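Local coordinates for protein aminoglycoside phosphotransferase (PDB 6EF6) that phosphorylates (S)-1-amino-2-propanol as the kinase of the aminoacetone utilization microcompartment of Mycobacterium smegmatis, at residues Q65-P78 and V122-E136. Sequence-based numbering, arbitrary orientation.
Sequences QSILRVHRQDYHQP and VPRHVVHFEMVGGAE. With BEZ (benzoic acid), chain B.
The Phe-129 ring stands edge-on over the guanidinium of Arg-69, its CZ 3.8 Å from the Arg-69 CZ and the two planes 83° apart. One face of that ring carries Val-127 CG1 near its rim; the opposite face carries the benzoic acid, whose C6 lies 3.6 Å from Phe-129 CD2. Arg-69 bends at chi3 (76°), which turns NH1 to the ligand for a hydrogen bond of 2.9 Å to O1, while NH2 forms a salt bridge with Glu-84 of helix 78-94. Ile-67 CD1 closes on the ligand ring at C4 (3.5 Å) and also packs against Val-132 and Ala-135. Ile-67, Arg-69, Val-127 and Phe-129 share one face of the antiparallel strands 65-70 and 124-130. On the other face Leu-68 CD1 presses tightly on Val-126 CG1 (3.4 Å), beneath helix 28-35. There the His-128 ring (chi1 -165°) slants across to the neighbouring strand, NE2 sharing a hydrogen bond with Ser-66 OG (2.6 Å), which lies in the ring plane and also bonds His-64. At the start of its strand, Arg-124 folds back and grips His-71 O, just past strand 65-70, side-on with NE and NH2, the latter 3.0 Å away and shared with Asp-27. Pro-78 lies over one face of the His-125 ring, CG 3.4 Å from CE1, with His-76 O at the ring's edge. The five-stranded N-terminal sheet roofs the cleft where kinase-like folds usually bind ATP. Arg-69 with Glu-84 is consistent with the kinase lysine-glutamate pair that steadies ATP phosphates; its charge, partly balanced by Glu-84, would probably favour an ionised acid group on the ligand.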
ATOM      1  N   GLN A  65      19.177  -3.390 -16.834  1.00 37.06           N
ATOM      2  CA  GLN A  65      17.784  -3.473 -16.414  1.00 35.38           C
ATOM      3  C   GLN A  65      17.492  -2.347 -15.439  1.00 31.90           C
ATOM      4  O   GLN A  65      18.349  -1.994 -14.627  1.00 33.04           O
ATOM      5  CB  GLN A  65      17.492  -4.790 -15.701  1.00 38.86           C
ATOM      6  CG  GLN A  65      17.476  -6.001 -16.613  1.00 43.64           C
ATOM      7  CD  GLN A  65      17.116  -7.271 -15.861  1.00 44.52           C
ATOM      8  OE1 GLN A  65      17.638  -7.526 -14.782  1.00 43.31           O
ATOM      9  NE2 GLN A  65      16.222  -8.063 -16.424  1.00 45.43           N
ATOM     10  N   SER A  66      16.292  -1.777 -15.538  1.00 30.07           N
ATOM     11  CA  SER A  66      15.809  -0.800 -14.565  1.00 26.72           C
ATOM     12  C   SER A  66      14.286  -0.766 -14.619  1.00 26.38           C
ATOM     13  O   SER A  66      13.665  -1.506 -15.378  1.00 28.24           O
ATOM     14  CB  SER A  66      16.466   0.575 -14.768  1.00 27.95           C
ATOM     15  OG  SER A  66      16.248   1.078 -16.081  1.00 30.81           O
ATOM     16  N   ILE A  67      13.687   0.045 -13.750  1.00 25.75           N
ATOM     17  CA  ILE A  67      12.240   0.076 -13.577  1.00 27.66           C
ATOM     18  C   ILE A  67      11.713   1.493 -13.750  1.00 26.90           C
ATOM     19  O   ILE A  67      12.188   2.433 -13.095  1.00 28.51           O
ATOM     20  CB  ILE A  67      11.825  -0.508 -12.217  1.00 27.17           C
ATOM     21  CG1 ILE A  67      12.159  -2.007 -12.216  1.00 31.48           C
ATOM     22  CG2 ILE A  67      10.353  -0.273 -11.992  1.00 27.25           C
ATOM     23  CD1 ILE A  67      12.091  -2.640 -10.859  1.00 43.08           C
ATOM     24  N   LEU A  68      10.712   1.653 -14.606  1.00 25.13           N
ATOM     25  CA  LEU A  68      10.117   2.963 -14.841  1.00 28.03           C
ATOM     26  C   LEU A  68       8.675   2.974 -14.329  1.00 26.00           C
ATOM     27  O   LEU A  68       7.857   2.150 -14.760  1.00 29.69           O
ATOM     28  CB  LEU A  68      10.169   3.288 -16.337  1.00 30.99           C
ATOM     29  CG  LEU A  68       9.856   4.712 -16.725  1.00 36.49           C
ATOM     30  CD1 LEU A  68      10.938   5.654 -16.271  1.00 34.63           C
ATOM     31  CD2 LEU A  68       9.725   4.779 -18.260  1.00 41.14           C
ATOM     32  N   ARG A  69       8.354   3.885 -13.417  1.00 25.12           N
ATOM     33  CA  ARG A  69       7.011   4.018 -12.861  1.00 22.60           C
ATOM     34  C   ARG A  69       6.305   5.241 -13.454  1.00 24.62           C
ATOM     35  O   ARG A  69       6.747   6.378 -13.240  1.00 27.96           O
ATOM     36  CB  ARG A  69       7.099   4.166 -11.340  1.00 26.62           C
ATOM     37  CG  ARG A  69       5.765   4.349 -10.642  1.00 25.63           C
ATOM     38  CD  ARG A  69       5.971   4.404  -9.127  1.00 25.43           C
ATOM     39  NE  ARG A  69       6.499   5.685  -8.708  1.00 24.10           N
ATOM     40  CZ  ARG A  69       6.752   5.996  -7.435  1.00 22.31           C
ATOM     41  NH1 ARG A  69       6.612   5.083  -6.465  1.00 22.09           N
ATOM     42  NH2 ARG A  69       7.118   7.223  -7.149  1.00 25.84           N
ATOM     43  N   VAL A  70       5.204   5.024 -14.169  1.00 24.19           N
ATOM     44  CA  VAL A  70       4.405   6.110 -14.741  1.00 25.95           C
ATOM     45  C   VAL A  70       3.203   6.350 -13.824  1.00 27.04           C
ATOM     46  O   VAL A  70       2.320   5.499 -13.701  1.00 27.98           O
ATOM     47  CB  VAL A  70       3.954   5.789 -16.172  1.00 26.00           C
ATOM     48  CG1 VAL A  70       3.056   6.914 -16.734  1.00 28.21           C
ATOM     49  CG2 VAL A  70       5.151   5.593 -17.100  1.00 29.35           C
ATOM     50  N   HIS A  71       3.140   7.514 -13.180  1.00 27.41           N
ATOM     51  CA  HIS A  71       2.094   7.770 -12.197  1.00 26.62           C
ATOM     52  C   HIS A  71       0.756   7.984 -12.876  1.00 29.59           C
ATOM     53  O   HIS A  71       0.650   8.665 -13.904  1.00 30.60           O
ATOM     54  CB  HIS A  71       2.450   9.005 -11.377  1.00 26.52           C
ATOM     55  CG  HIS A  71       3.528   8.760 -10.380  1.00 23.20           C
ATOM     56  ND1 HIS A  71       3.254   8.478  -9.064  1.00 24.48           N
ATOM     57  CD2 HIS A  71       4.874   8.731 -10.500  1.00 24.00           C
ATOM     58  CE1 HIS A  71       4.393   8.272  -8.421  1.00 25.08           C
ATOM     59  NE2 HIS A  71       5.393   8.444  -9.264  1.00 23.55           N
ATOM     60  N   ARG A  72      -0.279   7.381 -12.312  1.00 28.65           N
ATOM     61  CA  ARG A  72      -1.588   7.611 -12.862  1.00 32.10           C
ATOM     62  C   ARG A  72      -1.989   9.077 -12.693  1.00 31.50           C
ATOM     63  O   ARG A  72      -1.404   9.834 -11.915  1.00 34.47           O
ATOM     64  CB  ARG A  72      -2.608   6.638 -12.290  1.00 37.63           C
ATOM     65  CG  ARG A  72      -2.826   6.750 -10.833  1.00 40.62           C
ATOM     66  CD  ARG A  72      -3.805   5.664 -10.448  1.00 46.50           C
ATOM     67  NE  ARG A  72      -4.263   5.783  -9.075  1.00 49.76           N
ATOM     68  CZ  ARG A  72      -3.601   5.307  -8.028  1.00 53.85           C
ATOM     69  NH1 ARG A  72      -4.104   5.452  -6.811  1.00 59.55           N
ATOM     70  NH2 ARG A  72      -2.443   4.681  -8.197  1.00 56.28           N
ATOM     71  N   GLN A  73      -2.953   9.484 -13.508  1.00 37.96           N
ATOM     72  CA  GLN A  73      -3.341  10.881 -13.579  1.00 44.58           C
ATOM     73  C   GLN A  73      -4.019  11.310 -12.286  1.00 45.79           C
ATOM     74  O   GLN A  73      -4.795  10.559 -11.697  1.00 45.31           O
ATOM     75  CB  GLN A  73      -4.303  11.077 -14.759  1.00 49.38           C
ATOM     76  CG  GLN A  73      -5.004  12.415 -14.776  1.00 69.13           C
ATOM     77  CD  GLN A  73      -5.988  12.539 -15.922  1.00 78.36           C
ATOM     78  OE1 GLN A  73      -5.705  12.116 -17.044  1.00 75.18           O
ATOM     79  NE2 GLN A  73      -7.157  13.110 -15.640  1.00 81.24           N
ATOM     80  N   ASP A  74      -3.691  12.515 -11.827  1.00 50.65           N
ATOM     81  CA  ASP A  74      -4.428  13.272 -10.823  1.00 55.15           C
ATOM     82  C   ASP A  74      -4.222  12.785  -9.386  1.00 52.08           C
ATOM     83  O   ASP A  74      -4.703  13.440  -8.463  1.00 59.91           O
ATOM     84  CB  ASP A  74      -5.939  13.361 -11.116  1.00 66.38           C
ATOM     85  CG  ASP A  74      -6.249  14.311 -12.262  1.00 82.19           C
ATOM     86  OD1 ASP A  74      -5.546  15.338 -12.387  1.00 84.23           O
ATOM     87  OD2 ASP A  74      -7.180  14.024 -13.048  1.00 84.59           O
ATOM     88  N   TYR A  75      -3.520  11.680  -9.153  1.00 43.07           N
ATOM     89  CA  TYR A  75      -3.442  11.168  -7.782  1.00 37.64           C
ATOM     90  C   TYR A  75      -2.497  11.992  -6.922  1.00 35.68           C
ATOM     91  O   TYR A  75      -2.828  12.291  -5.769  1.00 48.54           O
ATOM     92  CB  TYR A  75      -3.027   9.700  -7.784  1.00 32.91           C
ATOM     93  CG  TYR A  75      -3.324   8.892  -6.508  1.00 26.16           C
ATOM     94  CD1 TYR A  75      -4.637   8.731  -6.043  1.00 30.69           C
ATOM     95  CD2 TYR A  75      -2.309   8.230  -5.855  1.00 25.17           C
ATOM     96  CE1 TYR A  75      -4.914   7.954  -4.909  1.00 29.19           C
ATOM     97  CE2 TYR A  75      -2.580   7.444  -4.690  1.00 22.63           C
ATOM     98  CZ  TYR A  75      -3.868   7.326  -4.255  1.00 29.21           C
ATOM     99  OH  TYR A  75      -4.173   6.542  -3.153  1.00 30.23           O
ATOM    100  N   HIS A  76      -1.320  12.372  -7.443  1.00 27.40           N
ATOM    101  CA  HIS A  76      -0.385  13.182  -6.677  1.00 26.34           C
ATOM    102  C   HIS A  76       0.072  14.380  -7.488  1.00 31.65           C
ATOM    103  O   HIS A  76       0.133  14.330  -8.720  1.00 32.31           O
ATOM    104  CB  HIS A  76       0.893  12.411  -6.360  1.00 27.86           C
ATOM    105  CG  HIS A  76       0.706  11.266  -5.420  1.00 27.40           C
ATOM    106  ND1 HIS A  76       0.141  11.406  -4.172  1.00 29.14           N
ATOM    107  CD2 HIS A  76       1.072   9.967  -5.534  1.00 29.03           C
ATOM    108  CE1 HIS A  76       0.129  10.220  -3.573  1.00 29.14           C
ATOM    109  NE2 HIS A  76       0.689   9.337  -4.377  1.00 26.95           N
ATOM    110  N   GLN A  77       0.460  15.429  -6.762  1.00 31.10           N
ATOM    111  CA  GLN A  77       1.264  16.515  -7.290  1.00 35.00           C
ATOM    112  C   GLN A  77       2.740  16.165  -7.190  1.00 32.48           C
ATOM    113  O   GLN A  77       3.143  15.325  -6.381  1.00 26.42           O
ATOM    114  CB  GLN A  77       1.014  17.783  -6.481  1.00 37.96           C
ATOM    115  CG  GLN A  77      -0.428  18.248  -6.485  1.00 53.93           C
ATOM    116  CD  GLN A  77      -0.962  18.464  -7.885  1.00 72.74           C
ATOM    117  OE1 GLN A  77      -1.856  17.747  -8.345  1.00 74.72           O
ATOM    118  NE2 GLN A  77      -0.414  19.455  -8.575  1.00 83.20           N
ATOM    119  N   PRO A  78       3.602  16.828  -7.951  1.00 31.45           N
ATOM    120  CA  PRO A  78       5.017  16.418  -7.932  1.00 28.53           C
ATOM    121  C   PRO A  78       5.694  16.575  -6.583  1.00 25.99           C
ATOM    122  O   PRO A  78       6.517  15.735  -6.235  1.00 27.05           O
ATOM    123  CB  PRO A  78       5.674  17.280  -9.018  1.00 31.32           C
ATOM    124  CG  PRO A  78       4.571  17.803  -9.831  1.00 35.45           C
ATOM    125  CD  PRO A  78       3.335  17.864  -8.971  1.00 34.34           C
ATOM    126  N   VAL A 122      -3.644  16.168 -18.946  1.00 68.07           N
ATOM    127  CA  VAL A 122      -2.693  16.863 -18.079  1.00 71.90           C
ATOM    128  C   VAL A 122      -1.340  16.140 -18.016  1.00 58.89           C
ATOM    129  O   VAL A 122      -1.262  14.939 -18.253  1.00 49.07           O
ATOM    130  CB  VAL A 122      -3.266  17.078 -16.649  1.00 73.34           C
ATOM    131  CG1 VAL A 122      -4.499  17.979 -16.696  1.00 74.65           C
ATOM    132  CG2 VAL A 122      -3.578  15.737 -15.972  1.00 65.84           C
ATOM    133  N   PRO A 123      -0.281  16.887 -17.704  1.00 49.60           N
ATOM    134  CA  PRO A 123       1.047  16.276 -17.559  1.00 41.19           C
ATOM    135  C   PRO A 123       1.070  15.057 -16.632  1.00 43.88           C
ATOM    136  O   PRO A 123       0.306  14.959 -15.670  1.00 46.07           O
ATOM    137  CB  PRO A 123       1.894  17.421 -16.997  1.00 51.79           C
ATOM    138  CG  PRO A 123       1.259  18.666 -17.557  1.00 57.37           C
ATOM    139  CD  PRO A 123      -0.214  18.365 -17.728  1.00 53.95           C
ATOM    140  N   ARG A 124       1.973  14.121 -16.940  1.00 39.74           N
ATOM    141  CA  ARG A 124       2.139  12.873 -16.208  1.00 38.01           C
ATOM    142  C   ARG A 124       3.532  12.807 -15.603  1.00 28.71           C
ATOM    143  O   ARG A 124       4.518  13.167 -16.261  1.00 31.75           O
ATOM    144  CB  ARG A 124       1.987  11.691 -17.169  1.00 43.08           C
ATOM    145  CG  ARG A 124       0.712  11.764 -17.993  1.00 48.17           C
ATOM    146  CD  ARG A 124      -0.476  11.492 -17.114  1.00 47.01           C
ATOM    147  NE  ARG A 124      -0.368  10.169 -16.538  1.00 44.74           N
ATOM    148  CZ  ARG A 124      -0.709   9.046 -17.164  1.00 47.63           C
ATOM    149  NH1 ARG A 124      -1.196   9.075 -18.398  1.00 48.58           N
ATOM    150  NH2 ARG A 124      -0.569   7.888 -16.549  1.00 44.02           N
ATOM    151  N   HIS A 125       3.604  12.339 -14.366  1.00 28.65           N
ATOM    152  CA  HIS A 125       4.860  12.243 -13.641  1.00 30.60           C
ATOM    153  C   HIS A 125       5.412  10.823 -13.715  1.00 31.56           C
ATOM    154  O   HIS A 125       4.658   9.834 -13.711  1.00 28.56           O
ATOM    155  CB  HIS A 125       4.657  12.692 -12.188  1.00 35.01           C
ATOM    156  CG  HIS A 125       3.829  13.935 -12.071  1.00 40.93           C
ATOM    157  ND1 HIS A 125       4.174  15.121 -12.688  1.00 37.83           N
ATOM    158  CD2 HIS A 125       2.653  14.167 -11.440  1.00 42.11           C
ATOM    159  CE1 HIS A 125       3.244  16.026 -12.446  1.00 40.79           C
ATOM    160  NE2 HIS A 125       2.319  15.478 -11.678  1.00 45.33           N
ATOM    161  N   VAL A 126       6.737  10.733 -13.800  1.00 27.34           N
ATOM    162  CA  VAL A 126       7.451   9.479 -13.975  1.00 28.25           C
ATOM    163  C   VAL A 126       8.623   9.453 -13.001  1.00 28.77           C
ATOM    164  O   VAL A 126       9.283  10.472 -12.794  1.00 27.82           O
ATOM    165  CB  VAL A 126       7.921   9.369 -15.446  1.00 33.68           C
ATOM    166  CG1 VAL A 126       8.636   8.092 -15.658  1.00 31.73           C
ATOM    167  CG2 VAL A 126       6.709   9.479 -16.392  1.00 29.24           C
ATOM    168  N   VAL A 127       8.878   8.299 -12.392  1.00 25.83           N
ATOM    169  CA  VAL A 127      10.087   8.081 -11.596  1.00 23.34           C
ATOM    170  C   VAL A 127      10.776   6.812 -12.093  1.00 24.01           C
ATOM    171  O   VAL A 127      10.116   5.811 -12.389  1.00 26.90           O
ATOM    172  CB  VAL A 127       9.802   8.017 -10.070  1.00 22.93           C
ATOM    173  CG1 VAL A 127      11.102   7.862  -9.323  1.00 22.36           C
ATOM    174  CG2 VAL A 127       9.055   9.229  -9.613  1.00 23.39           C
ATOM    175  N   HIS A 128      12.099   6.864 -12.222  1.00 25.71           N
ATOM    176  CA  HIS A 128      12.932   5.758 -12.686  1.00 25.05           C
ATOM    177  C   HIS A 128      13.683   5.187 -11.493  1.00 23.53           C
ATOM    178  O   HIS A 128      14.242   5.947 -10.696  1.00 24.77           O
ATOM    179  CB  HIS A 128      13.900   6.285 -13.739  1.00 26.63           C
ATOM    180  CG  HIS A 128      14.581   5.237 -14.565  1.00 26.86           C
ATOM    181  ND1 HIS A 128      15.456   5.578 -15.574  1.00 34.05           N
ATOM    182  CD2 HIS A 128      14.500   3.886 -14.584  1.00 33.46           C
ATOM    183  CE1 HIS A 128      15.902   4.487 -16.164  1.00 37.01           C
ATOM    184  NE2 HIS A 128      15.331   3.444 -15.595  1.00 33.97           N
ATOM    185  N   PHE A 129      13.666   3.867 -11.336  1.00 25.64           N
ATOM    186  CA  PHE A 129      14.346   3.193 -10.237  1.00 22.64           C
ATOM    187  C   PHE A 129      15.349   2.168 -10.760  1.00 24.71           C
ATOM    188  O   PHE A 129      15.176   1.615 -11.855  1.00 25.75           O
ATOM    189  CB  PHE A 129      13.323   2.439  -9.357  1.00 24.58           C
ATOM    190  CG  PHE A 129      12.303   3.333  -8.680  1.00 24.62           C
ATOM    191  CD1 PHE A 129      12.634   4.045  -7.532  1.00 22.05           C
ATOM    192  CD2 PHE A 129      11.002   3.432  -9.179  1.00 27.42           C
ATOM    193  CE1 PHE A 129      11.679   4.847  -6.892  1.00 22.88           C
ATOM    194  CE2 PHE A 129      10.051   4.237  -8.571  1.00 24.19           C
ATOM    195  CZ  PHE A 129      10.378   4.929  -7.400  1.00 23.23           C
ATOM    196  N   GLU A 130      16.358   1.852  -9.936  1.00 25.65           N
ATOM    197  CA  GLU A 130      17.272   0.773 -10.271  1.00 27.27           C
ATOM    198  C   GLU A 130      16.529  -0.554 -10.220  1.00 31.84           C
ATOM    199  O   GLU A 130      15.478  -0.686  -9.574  1.00 25.29           O
ATOM    200  CB  GLU A 130      18.473   0.748  -9.323  1.00 30.48           C
ATOM    201  CG  GLU A 130      19.319   2.017  -9.388  1.00 37.41           C
ATOM    202  CD  GLU A 130      20.624   1.932  -8.616  1.00 44.89           C
ATOM    203  OE1 GLU A 130      20.848   0.934  -7.899  1.00 45.68           O
ATOM    204  OE2 GLU A 130      21.426   2.886  -8.721  1.00 46.05           O
ATOM    205  N   MET A 131      17.089  -1.546 -10.906  1.00 28.54           N
ATOM    206  CA  MET A 131      16.493  -2.876 -10.913  1.00 25.98           C
ATOM    207  C   MET A 131      16.387  -3.401  -9.476  1.00 29.12           C
ATOM    208  O   MET A 131      17.204  -3.086  -8.603  1.00 27.07           O
ATOM    209  CB  MET A 131      17.319  -3.826 -11.793  1.00 27.52           C
ATOM    210  CG  MET A 131      16.730  -5.191 -11.968  1.00 32.41           C
ATOM    211  SD  MET A 131      15.038  -5.130 -12.540  1.00 30.50           S
ATOM    212  CE  MET A 131      14.629  -6.854 -12.688  1.00 34.52           C
ATOM    213  N   VAL A 132      15.325  -4.164  -9.228  1.00 30.02           N
ATOM    214  CA  VAL A 132      15.034  -4.761  -7.929  1.00 26.59           C
ATOM    215  C   VAL A 132      14.958  -6.269  -8.114  1.00 28.68           C
ATOM    216  O   VAL A 132      14.242  -6.748  -8.998  1.00 25.98           O
ATOM    217  CB  VAL A 132      13.700  -4.228  -7.382  1.00 24.81           C
ATOM    218  CG1 VAL A 132      13.294  -4.996  -6.110  1.00 27.61           C
ATOM    219  CG2 VAL A 132      13.781  -2.735  -7.097  1.00 27.05           C
ATOM    220  N   GLY A 133      15.689  -7.017  -7.281  1.00 30.15           N
ATOM    221  CA  GLY A 133      15.597  -8.468  -7.342  1.00 32.06           C
ATOM    222  C   GLY A 133      14.181  -8.947  -7.069  1.00 34.62           C
ATOM    223  O   GLY A 133      13.584  -8.626  -6.033  1.00 27.37           O
ATOM    224  N   GLY A 134      13.644  -9.738  -7.990  1.00 31.57           N
ATOM    225  CA  GLY A 134      12.296 -10.250  -7.893  1.00 30.47           C
ATOM    226  C   GLY A 134      11.337  -9.583  -8.851  1.00 32.43           C
ATOM    227  O   GLY A 134      10.199 -10.051  -8.994  1.00 33.20           O
ATOM    228  N   ALA A 135      11.758  -8.511  -9.527  1.00 30.22           N
ATOM    229  CA  ALA A 135      10.852  -7.781 -10.402  1.00 28.99           C
ATOM    230  C   ALA A 135      10.783  -8.344 -11.812  1.00 32.34           C
ATOM    231  O   ALA A 135       9.828  -8.042 -12.522  1.00 31.70           O
ATOM    232  CB  ALA A 135      11.277  -6.309 -10.483  1.00 29.78           C
ATOM    233  N   GLU A 136      11.770  -9.118 -12.250  1.00 35.07           N
ATOM    234  CA  GLU A 136      11.699  -9.655 -13.598  1.00 37.35           C
ATOM    235  C   GLU A 136      10.584 -10.697 -13.658  1.00 34.87           C
ATOM    236  O   GLU A 136      10.429 -11.493 -12.734  1.00 33.05           O
ATOM    237  CB  GLU A 136      13.025 -10.289 -14.003  1.00 40.95           C
ATOM    238  CG  GLU A 136      13.033 -10.745 -15.448  1.00 49.35           C
ATOM    239  CD  GLU A 136      14.375 -11.282 -15.889  1.00 60.22           C
ATOM    240  OE1 GLU A 136      15.412 -10.748 -15.440  1.00 54.25           O
ATOM    241  OE2 GLU A 136      14.385 -12.240 -16.691  1.00 71.97           O
TER
HETATM  242  C   BEZ B 401       6.940   1.358  -7.448  1.00 33.55           C
HETATM  243  O1  BEZ B 401       7.097   2.241  -6.605  1.00 31.00           O
HETATM  244  O2  BEZ B 401       5.832   1.261  -8.049  1.00 36.59           O
HETATM  245  C1  BEZ B 401       8.074   0.429  -7.721  1.00 28.18           C
HETATM  246  C2  BEZ B 401       7.847  -0.794  -8.324  1.00 32.25           C
HETATM  247  C3  BEZ B 401       8.919  -1.644  -8.572  1.00 35.12           C
HETATM  248  C4  BEZ B 401      10.203  -1.270  -8.202  1.00 34.21           C
HETATM  249  C5  BEZ B 401      10.426  -0.036  -7.598  1.00 29.93           C
HETATM  250  C6  BEZ B 401       9.358   0.801  -7.352  1.00 33.39           C
HETATM  251  O   HOH W   1      19.469  -0.911 -12.361  1.00 36.30           O
HETATM  252  O   HOH W   2       0.812  11.719 -13.026  1.00 39.53           O